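Local coordinates for cytochrome c-552/4 domain-containing protein (Ignicoccus hospitalis KIN4/I, PDB 4QO5), which is a membrane-associated octahaem cytochrome c that binds eight c-type haems and calcium, probably serving electron transfer or redox catalysis, at the interface of chains A and B. Residues are numbered along the deposited sequence; one frame, centred on the assembly and turned at random. Chains: chain A/B, Hypothetical multiheme protein.

Contact 1: the interface of chains A and B. Residues chain A 252, 254, 257, 489; chain B 233-234, 236-237.
The side chain of B:Gln237 runs between A:Lys254 and A:Gln489, with CG anti to its backbone N (chi1 -176°) and the chain extended beyond; all three are haem-contacting residues, brought together at this chain-chain interface. A:Lys254 passes at a slant alongside it, its CG 3.6 Å from B:Gln237 CD. Against A:Gln489 the two amide planes stand 71° apart. As modelled, that meeting joins like with like: A:Gln489 OE1 is 3.1 Å from the carbonyl B:Gln237 O, and A:Gln489 NE2 is 3.1 Å from B:Gln237 NE2. The modelled amide rotation of A:Gln489 is therefore doubtful; exchanging its O and N would give both pairs a donor and an acceptor. The side chain of A:Asn257 crosses B:Gln237 at about a right angle, the amide planes 59° apart. Its OD1 faces B:Tyr233 O at 3.2 Å; both can only accept, and they share water 2, which can donate to both. Water 3 is held by A:Asn257 ND2 and B:Thr234 OG1, and water 1 lies 2.9 Å from B:Gln237 OE1 and also meets A:Lys254 NZ. In the second shell, A:Gln489 N donates to the carboxylate A:Glu252 OE2 (2.8 Å) from above its plane. Chain A contributes the end of helix 246-252 and the start of helix 254-262, beside the axial A:His255; chain B contributes helix 232-235 and the two middle residues of a haem-binding CXXCH motif ending at B:His239.

Contact 2: the interface of chains A and B. Residues chain A 276-277, 280, 410; chain B 6, 32-33, 36-37, 40.
A water between A:Thr280 and B:Asp37 makes the shortest polar link here: water 5 lies 2.5 Å from the carboxylate oxygen B:Asp37 OD1 and 2.6 Å from the hydroxyl A:Thr280 OG1. The threonine holds OG1 between its backbone N and carbonyl carbon (chi1 46°), which turns the hydroxyl to this water and leaves the methyl CG2 for chain B. The methyl meets B:Lys40 tip to tip, A:Thr280 CG2 standing 3.7 Å from B:Lys40 CE, and it also touches the methyl of B:Ala36. Bends at chi3 and at chi4 (-67°) carry the lysine past the threonine, where its ammonium B:Lys40 NZ reaches water 4 at 2.9 Å. The same water is 2.7 Å from A:Gly276 O, so each polar link traced here between the two chains is mediated by water. The lysine's charge may polarise water 4 toward A:Gly276 O. Alongside, glycine and alanine make a close apolar seam: A:Gly276 CA rests 3.5 Å from B:Ala36 CB and 3.8 Å from B:Gly33 CA, a close approach that the small residues permit. A:Cys410 SG, of a haem-binding CXXCH motif, faces B:Gly33 CA at 3.7 Å. B:Leu6 CD1 makes a looser contact near A:Ala277. In the fold, chain A supplies the loop leading to helix 284-288, which ends at the axial A:His288, together with the turn between helices 393-407 and 413-447; chain B presents helix 32-39, shortly after the axial B:His27.

Contact 3: the interface of chains A and B. Residues chain A 513-514, 517; chain B 448-449, 463, 515.
A:Arg513 and B:Trp515 cross obliquely in this octahaem cytochrome c, the guanidinium plane turned 61° from the indole plane. Both come from helix 498-520, one from each chain. B:Trp515 holds CG anti to its backbone N (chi1 -178°), which directs the six-membered ring toward chain A. A:Arg513 NH1 stands over one face at the rim, 3.2 Å from B:Trp515 CH2; with the planes so steeply turned, this is not a flat stack. B:Leu449 CA lies over the same face, 3.7 Å above the plane and offset toward the rim. Other parts of the ring are met elsewhere: the branch A:Leu514 CD2 comes to B:Trp515 CE3 at 3.7 Å from roughly the level of the ring, and the methyl A:Ala517 CB approaches B:Trp515 CZ3 at 3.8 Å from the face opposite the arginine. A bend at chi3 (67°) swings the arginine end toward the loop of chain B. There A:Arg513 NH2 donates a nearly straight hydrogen bond of 2.6 Å to B:Leu449 O, the acceptor lying in the guanidinium plane while the donor is tilted from the carbonyl plane. The companion bond, A:Arg513 NH1 to B:Gly448 O at 3.3 Å, is longer and more bent, though it falls on a carbonyl lone pair. A long salt bridge joins A:Arg513 NH2 to B:Glu463 OE1 at 4.0 Å; this glutamate is also a calcium-binding residue, so its charge may be shared with the metal.

Contact 1: the interface of chains A and B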
ATOM      1  N   GLU A 252      -5.301  -7.798  -0.836  1.00 25.21           N
ATOM      2  CA  GLU A 252      -5.619  -8.329   0.495  1.00 24.60           C
ATOM      3  C   GLU A 252      -6.443  -9.616   0.431  1.00 23.82           C
ATOM      4  O   GLU A 252      -6.487 -10.370   1.394  1.00 25.62           O
ATOM      5  CB  GLU A 252      -6.295  -7.273   1.402  1.00 24.71           C
ATOM      6  CG  GLU A 252      -7.685  -6.821   0.964  1.00 27.86           C
ATOM      7  CD  GLU A 252      -8.503  -6.178   2.095  1.00 37.85           C
ATOM      8  OE1 GLU A 252      -8.305  -6.545   3.274  1.00 40.99           O
ATOM      9  OE2 GLU A 252      -9.373  -5.325   1.803  1.00 29.95           O
ATOM     10  N   LYS A 254      -7.606 -13.471  -0.548  1.00 17.19           N
ATOM     11  CA  LYS A 254      -6.849 -14.715  -0.595  1.00 18.87           C
ATOM     12  C   LYS A 254      -6.366 -15.045  -2.005  1.00 17.36           C
ATOM     13  O   LYS A 254      -5.282 -15.609  -2.166  1.00 19.42           O
ATOM     14  CB  LYS A 254      -7.656 -15.877   0.015  1.00 19.57           C
ATOM     15  CG  LYS A 254      -8.061 -15.599   1.461  1.00 25.84           C
ATOM     16  CD  LYS A 254      -8.792 -16.782   2.119  1.00 24.77           C
ATOM     17  CE  LYS A 254      -7.824 -17.826   2.648  1.00 20.51           C
ATOM     18  NZ  LYS A 254      -8.542 -18.870   3.467  1.00 22.07           N
ATOM     19  N   ASN A 257      -3.127 -13.107  -2.142  1.00 20.73           N
ATOM     20  CA  ASN A 257      -2.084 -13.658  -1.282  1.00 20.98           C
ATOM     21  C   ASN A 257      -1.449 -14.858  -1.960  1.00 24.55           C
ATOM     22  O   ASN A 257      -0.232 -14.982  -2.011  1.00 21.23           O
ATOM     23  CB  ASN A 257      -2.655 -14.148   0.060  1.00 23.09           C
ATOM     24  CG  ASN A 257      -3.434 -13.084   0.812  1.00 28.94           C
ATOM     25  OD1 ASN A 257      -3.298 -11.883   0.570  1.00 33.86           O
ATOM     26  ND2 ASN A 257      -4.234 -13.529   1.764  1.00 27.60           N
ATOM     27  N   GLN A 489     -11.307  -7.169   2.757  1.00 26.95           N
ATOM     28  CA  GLN A 489     -11.628  -7.190   4.169  1.00 32.64           C
ATOM     29  C   GLN A 489     -11.548  -5.766   4.721  1.00 34.52           C
ATOM     30  O   GLN A 489     -12.564  -5.171   5.072  1.00 37.22           O
ATOM     31  CB  GLN A 489     -10.680  -8.131   4.922  1.00 33.24           C
ATOM     32  CG  GLN A 489     -10.902  -9.623   4.615  1.00 38.57           C
ATOM     33  CD  GLN A 489     -10.077 -10.122   3.435  1.00 33.85           C
ATOM     34  OE1 GLN A 489      -9.138  -9.460   2.983  1.00 36.52           O
ATOM     35  NE2 GLN A 489     -10.426 -11.296   2.931  1.00 32.37           N
TER
ATOM     36  N   TYR B 233       2.332 -12.083   3.038  1.00 19.82           N
ATOM     37  CA  TYR B 233       1.126 -11.791   2.272  1.00 21.12           C
ATOM     38  C   TYR B 233      -0.085 -12.418   2.917  1.00 19.17           C
ATOM     39  O   TYR B 233      -1.151 -11.820   2.988  1.00 22.39           O
ATOM     40  CB  TYR B 233       1.262 -12.342   0.865  1.00 23.46           C
ATOM     41  CG  TYR B 233       2.365 -11.679   0.089  1.00 22.28           C
ATOM     42  CD1 TYR B 233       2.256 -10.356  -0.290  1.00 28.16           C
ATOM     43  CD2 TYR B 233       3.513 -12.384  -0.264  1.00 24.08           C
ATOM     44  CE1 TYR B 233       3.263  -9.740  -1.013  1.00 29.23           C
ATOM     45  CE2 TYR B 233       4.526 -11.773  -0.994  1.00 27.94           C
ATOM     46  CZ  TYR B 233       4.388 -10.457  -1.362  1.00 32.57           C
ATOM     47  OH  TYR B 233       5.395  -9.840  -2.074  1.00 42.20           O
ATOM     48  N   THR B 234       0.106 -13.618   3.435  1.00 19.77           N
ATOM     49  CA  THR B 234      -1.019 -14.345   3.979  1.00 21.56           C
ATOM     50  C   THR B 234      -1.616 -13.682   5.239  1.00 17.44           C
ATOM     51  O   THR B 234      -2.828 -13.639   5.399  1.00 21.01           O
ATOM     52  CB  THR B 234      -0.672 -15.819   4.207  1.00 20.70           C
ATOM     53  OG1 THR B 234      -1.890 -16.545   4.273  1.00 21.32           O
ATOM     54  CG2 THR B 234       0.150 -16.041   5.496  1.00 19.41           C
ATOM     55  N   GLY B 236      -1.319 -10.550   5.834  1.00 20.47           N
ATOM     56  CA  GLY B 236      -1.834  -9.315   5.272  1.00 26.91           C
ATOM     57  C   GLY B 236      -3.267  -9.390   4.764  1.00 28.11           C
ATOM     58  O   GLY B 236      -3.826  -8.366   4.373  1.00 27.60           O
ATOM     59  N   GLN B 237      -3.870 -10.584   4.759  1.00 19.58           N
ATOM     60  CA  GLN B 237      -5.297 -10.685   4.470  1.00 17.76           C
ATOM     61  C   GLN B 237      -6.041  -9.865   5.517  1.00 24.66           C
ATOM     62  O   GLN B 237      -7.035  -9.215   5.216  1.00 22.43           O
ATOM     63  CB  GLN B 237      -5.789 -12.150   4.505  1.00 21.56           C
ATOM     64  CG  GLN B 237      -7.279 -12.314   4.096  1.00 20.47           C
ATOM     65  CD  GLN B 237      -7.897 -13.664   4.485  1.00 22.52           C
ATOM     66  OE1 GLN B 237      -7.208 -14.575   4.930  1.00 23.53           O
ATOM     67  NE2 GLN B 237      -9.211 -13.789   4.294  1.00 27.75           N
TER
HETATM   68  O   HOH W   1      -8.851 -16.819   5.577  1.00 22.05           O
HETATM   69  O   HOH W   2      -1.580  -9.346   1.239  1.00 33.28           O
HETATM   70  O   HOH W   3      -4.356 -16.003   2.669  1.00 41.28           O

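Contact 2: the interface of chains A and B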
ATOM      1  N   GLY A 276      -6.166 -24.073 -13.319  1.00 22.97           N
ATOM      2  CA  GLY A 276      -5.640 -25.309 -12.774  1.00 21.81           C
ATOM      3  C   GLY A 276      -4.319 -25.670 -13.425  1.00 25.05           C
ATOM      4  O   GLY A 276      -3.273 -25.666 -12.772  1.00 24.49           O
ATOM      5  N   ALA A 277      -4.359 -25.950 -14.719  1.00 22.95           N
ATOM      6  CA  ALA A 277      -3.171 -26.369 -15.452  1.00 20.47           C
ATOM      7  C   ALA A 277      -2.132 -25.239 -15.489  1.00 24.78           C
ATOM      8  O   ALA A 277      -0.934 -25.494 -15.323  1.00 24.96           O
ATOM      9  CB  ALA A 277      -3.539 -26.803 -16.872  1.00 22.22           C
ATOM     10  N   THR A 280      -3.592 -21.353 -10.313  1.00 20.33           N
ATOM     11  CA  THR A 280      -4.522 -21.808  -9.278  1.00 19.07           C
ATOM     12  C   THR A 280      -5.112 -20.642  -8.482  1.00 23.85           C
ATOM     13  O   THR A 280      -5.873 -20.854  -7.547  1.00 24.95           O
ATOM     14  CB  THR A 280      -3.854 -22.804  -8.313  1.00 23.70           C
ATOM     15  OG1 THR A 280      -2.571 -22.299  -7.929  1.00 28.14           O
ATOM     16  CG2 THR A 280      -3.670 -24.156  -8.996  1.00 32.51           C
ATOM     17  N   CYS A 410     -12.905 -23.332  -9.924  1.00 18.61           N
ATOM     18  CA  CYS A 410     -12.183 -23.533  -8.651  1.00 19.52           C
ATOM     19  C   CYS A 410     -13.036 -23.596  -7.379  1.00 24.32           C
ATOM     20  O   CYS A 410     -12.499 -23.669  -6.264  1.00 24.09           O
ATOM     21  CB  CYS A 410     -11.141 -22.438  -8.491  1.00 18.26           C
ATOM     22  SG  CYS A 410     -10.104 -22.276  -9.963  1.00 22.19           S
TER
ATOM     23  N   LEU B   6      -2.717 -32.224 -15.951  1.00 26.61           N
ATOM     24  CA  LEU B   6      -3.425 -32.720 -14.776  1.00 27.99           C
ATOM     25  C   LEU B   6      -3.684 -34.223 -14.810  1.00 29.32           C
ATOM     26  O   LEU B   6      -3.587 -34.902 -13.781  1.00 28.73           O
ATOM     27  CB  LEU B   6      -4.728 -31.948 -14.557  1.00 28.17           C
ATOM     28  CG  LEU B   6      -4.526 -30.452 -14.317  1.00 30.44           C
ATOM     29  CD1 LEU B   6      -5.851 -29.742 -14.169  1.00 29.32           C
ATOM     30  CD2 LEU B   6      -3.676 -30.253 -13.064  1.00 34.09           C
ATOM     31  N   PRO B  32     -11.090 -28.112 -12.146  1.00 21.72           N
ATOM     32  CA  PRO B  32      -9.670 -28.362 -12.405  1.00 20.55           C
ATOM     33  C   PRO B  32      -8.760 -27.559 -11.480  1.00 20.80           C
ATOM     34  O   PRO B  32      -7.669 -28.031 -11.165  1.00 20.94           O
ATOM     35  CB  PRO B  32      -9.488 -27.927 -13.869  1.00 21.39           C
ATOM     36  CG  PRO B  32     -10.693 -27.052 -14.180  1.00 22.79           C
ATOM     37  CD  PRO B  32     -11.802 -27.619 -13.337  1.00 22.19           C
ATOM     38  N   GLY B  33      -9.200 -26.377 -11.045  1.00 18.80           N
ATOM     39  CA  GLY B  33      -8.397 -25.563 -10.145  1.00 23.19           C
ATOM     40  C   GLY B  33      -8.185 -26.218  -8.795  1.00 23.33           C
ATOM     41  O   GLY B  33      -7.095 -26.147  -8.224  1.00 19.54           O
ATOM     42  N   ALA B  36      -5.683 -29.232  -9.301  1.00 20.38           N
ATOM     43  CA  ALA B  36      -4.318 -28.729  -9.466  1.00 19.78           C
ATOM     44  C   ALA B  36      -3.740 -28.225  -8.138  1.00 22.64           C
ATOM     45  O   ALA B  36      -2.592 -28.483  -7.815  1.00 22.91           O
ATOM     46  CB  ALA B  36      -4.274 -27.627 -10.513  1.00 21.44           C
ATOM     47  N   ASP B  37      -4.559 -27.519  -7.369  1.00 19.22           N
ATOM     48  CA  ASP B  37      -4.152 -26.935  -6.102  1.00 24.02           C
ATOM     49  C   ASP B  37      -3.827 -28.050  -5.087  1.00 22.58           C
ATOM     50  O   ASP B  37      -2.784 -28.042  -4.443  1.00 21.52           O
ATOM     51  CB  ASP B  37      -5.312 -26.078  -5.606  1.00 27.09           C
ATOM     52  CG  ASP B  37      -4.879 -24.951  -4.707  1.00 29.63           C
ATOM     53  OD1 ASP B  37      -3.690 -24.558  -4.741  1.00 31.30           O
ATOM     54  OD2 ASP B  37      -5.754 -24.435  -3.981  1.00 34.12           O
ATOM     55  N   LYS B  40      -0.569 -29.816  -5.440  1.00 19.49           N
ATOM     56  CA  LYS B  40       0.620 -29.079  -4.985  1.00 22.79           C
ATOM     57  C   LYS B  40       0.856 -29.260  -3.497  1.00 21.76           C
ATOM     58  O   LYS B  40       1.904 -28.862  -2.971  1.00 24.14           O
ATOM     59  CB  LYS B  40       0.504 -27.580  -5.284  1.00 25.23           C
ATOM     60  CG  LYS B  40       0.412 -27.228  -6.760  1.00 34.47           C
ATOM     61  CD  LYS B  40       0.564 -25.722  -6.956  1.00 44.82           C
ATOM     62  CE  LYS B  40      -0.264 -25.205  -8.130  1.00 52.97           C
ATOM     63  NZ  LYS B  40       0.203 -25.686  -9.463  1.00 50.91           N
TER
HETATM   64  O   HOH W   4      -1.177 -24.303 -11.660  1.00 29.59           O
HETATM   65  O   HOH W   5      -1.674 -23.447  -5.758  1.00 37.38           O

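Contact 3: the interface of chains A and B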
ATOM      1  N   ARG A 513     -25.091  20.492  12.737  1.00 29.35           N
ATOM      2  CA  ARG A 513     -25.368  20.862  14.126  1.00 34.50           C
ATOM      3  C   ARG A 513     -24.600  22.098  14.584  1.00 35.30           C
ATOM      4  O   ARG A 513     -25.157  22.965  15.261  1.00 34.07           O
ATOM      5  CB  ARG A 513     -25.027  19.713  15.071  1.00 42.18           C
ATOM      6  CG  ARG A 513     -26.115  18.689  15.247  1.00 50.77           C
ATOM      7  CD  ARG A 513     -25.751  17.736  16.373  1.00 55.49           C
ATOM      8  NE  ARG A 513     -25.726  18.397  17.678  1.00 60.03           N
ATOM      9  CZ  ARG A 513     -24.863  18.108  18.649  1.00 59.55           C
ATOM     10  NH1 ARG A 513     -24.915  18.755  19.803  1.00 60.16           N
ATOM     11  NH2 ARG A 513     -23.940  17.172  18.463  1.00 61.32           N
ATOM     12  N   LEU A 514     -23.313  22.158  14.255  1.00 31.57           N
ATOM     13  CA  LEU A 514     -22.496  23.323  14.604  1.00 32.27           C
ATOM     14  C   LEU A 514     -23.019  24.571  13.916  1.00 34.26           C
ATOM     15  O   LEU A 514     -23.085  25.644  14.517  1.00 34.83           O
ATOM     16  CB  LEU A 514     -21.033  23.107  14.212  1.00 35.87           C
ATOM     17  CG  LEU A 514     -20.233  22.143  15.085  1.00 42.96           C
ATOM     18  CD1 LEU A 514     -18.821  21.985  14.547  1.00 42.13           C
ATOM     19  CD2 LEU A 514     -20.209  22.627  16.526  1.00 43.21           C
ATOM     20  N   ALA A 517     -26.230  25.659  15.598  1.00 40.49           N
ATOM     21  CA  ALA A 517     -25.920  26.208  16.914  1.00 42.77           C
ATOM     22  C   ALA A 517     -25.368  27.625  16.797  1.00 47.26           C
ATOM     23  O   ALA A 517     -25.652  28.475  17.639  1.00 51.85           O
ATOM     24  CB  ALA A 517     -24.941  25.311  17.659  1.00 40.90           C
TER
ATOM     25  N   GLY B 448     -22.595  18.629  26.147  1.00 38.94           N
ATOM     26  CA  GLY B 448     -23.733  18.361  25.288  1.00 35.26           C
ATOM     27  C   GLY B 448     -23.398  18.323  23.808  1.00 38.09           C
ATOM     28  O   GLY B 448     -24.292  18.274  22.972  1.00 41.32           O
ATOM     29  N   LEU B 449     -22.114  18.348  23.471  1.00 37.40           N
ATOM     30  CA  LEU B 449     -21.714  18.225  22.074  1.00 40.79           C
ATOM     31  C   LEU B 449     -22.019  16.817  21.570  1.00 42.11           C
ATOM     32  O   LEU B 449     -22.307  16.619  20.387  1.00 46.42           O
ATOM     33  CB  LEU B 449     -20.229  18.559  21.894  1.00 40.24           C
ATOM     34  CG  LEU B 449     -19.614  18.365  20.505  1.00 39.40           C
ATOM     35  CD1 LEU B 449     -20.351  19.179  19.446  1.00 35.32           C
ATOM     36  CD2 LEU B 449     -18.138  18.738  20.538  1.00 41.73           C
ATOM     37  N   GLU B 463     -21.393   9.057  17.264  1.00 25.01           N
ATOM     38  CA  GLU B 463     -21.264  10.424  16.783  1.00 25.03           C
ATOM     39  C   GLU B 463     -19.825  10.752  16.389  1.00 26.42           C
ATOM     40  O   GLU B 463     -18.893  10.053  16.774  1.00 29.14           O
ATOM     41  CB  GLU B 463     -21.767  11.424  17.824  1.00 28.16           C
ATOM     42  CG  GLU B 463     -23.234  11.303  18.143  1.00 32.92           C
ATOM     43  CD  GLU B 463     -23.610  12.093  19.388  1.00 38.28           C
ATOM     44  OE1 GLU B 463     -23.935  13.291  19.258  1.00 36.55           O
ATOM     45  OE2 GLU B 463     -23.569  11.514  20.495  1.00 29.89           O
ATOM     46  N   TRP B 515     -17.901  24.489  19.582  1.00 32.29           N
ATOM     47  CA  TRP B 515     -19.153  24.242  20.285  1.00 33.70           C
ATOM     48  C   TRP B 515     -19.382  25.265  21.391  1.00 35.67           C
ATOM     49  O   TRP B 515     -20.466  25.835  21.502  1.00 36.15           O
ATOM     50  CB  TRP B 515     -19.178  22.818  20.838  1.00 33.65           C
ATOM     51  CG  TRP B 515     -20.449  22.449  21.532  1.00 36.82           C
ATOM     52  CD1 TRP B 515     -20.608  22.177  22.863  1.00 39.37           C
ATOM     53  CD2 TRP B 515     -21.746  22.300  20.935  1.00 39.97           C
ATOM     54  NE1 TRP B 515     -21.921  21.868  23.130  1.00 38.80           N
ATOM     55  CE2 TRP B 515     -22.641  21.939  21.965  1.00 39.58           C
ATOM     56  CE3 TRP B 515     -22.236  22.434  19.630  1.00 41.85           C
ATOM     57  CZ2 TRP B 515     -23.995  21.708  21.731  1.00 40.34           C
ATOM     58  CZ3 TRP B 515     -23.584  22.209  19.402  1.00 45.56           C
ATOM     59  CH2 TRP B 515     -24.448  21.851  20.449  1.00 41.51           C
TER

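Contact 1 and contact 2 lie about 20 Å apart between their C-alpha centres, whereas contact 3 is about 40 Å from contact 1 and 58 Å from contact 2. No residue recurs among them. Contacts 1 and 2 join segments at or near haem-binding motifs or axial histidines, so the interface there borders the haem-bearing part; contact 3 joins the last long helices with a loop of the neighbour. In each contact the two chains offer different residues, consistent with an interface that is not an exact two-fold, in an assembly of three copies. Such spacing would fix the chains' relative orientation if that trimer is the biological form.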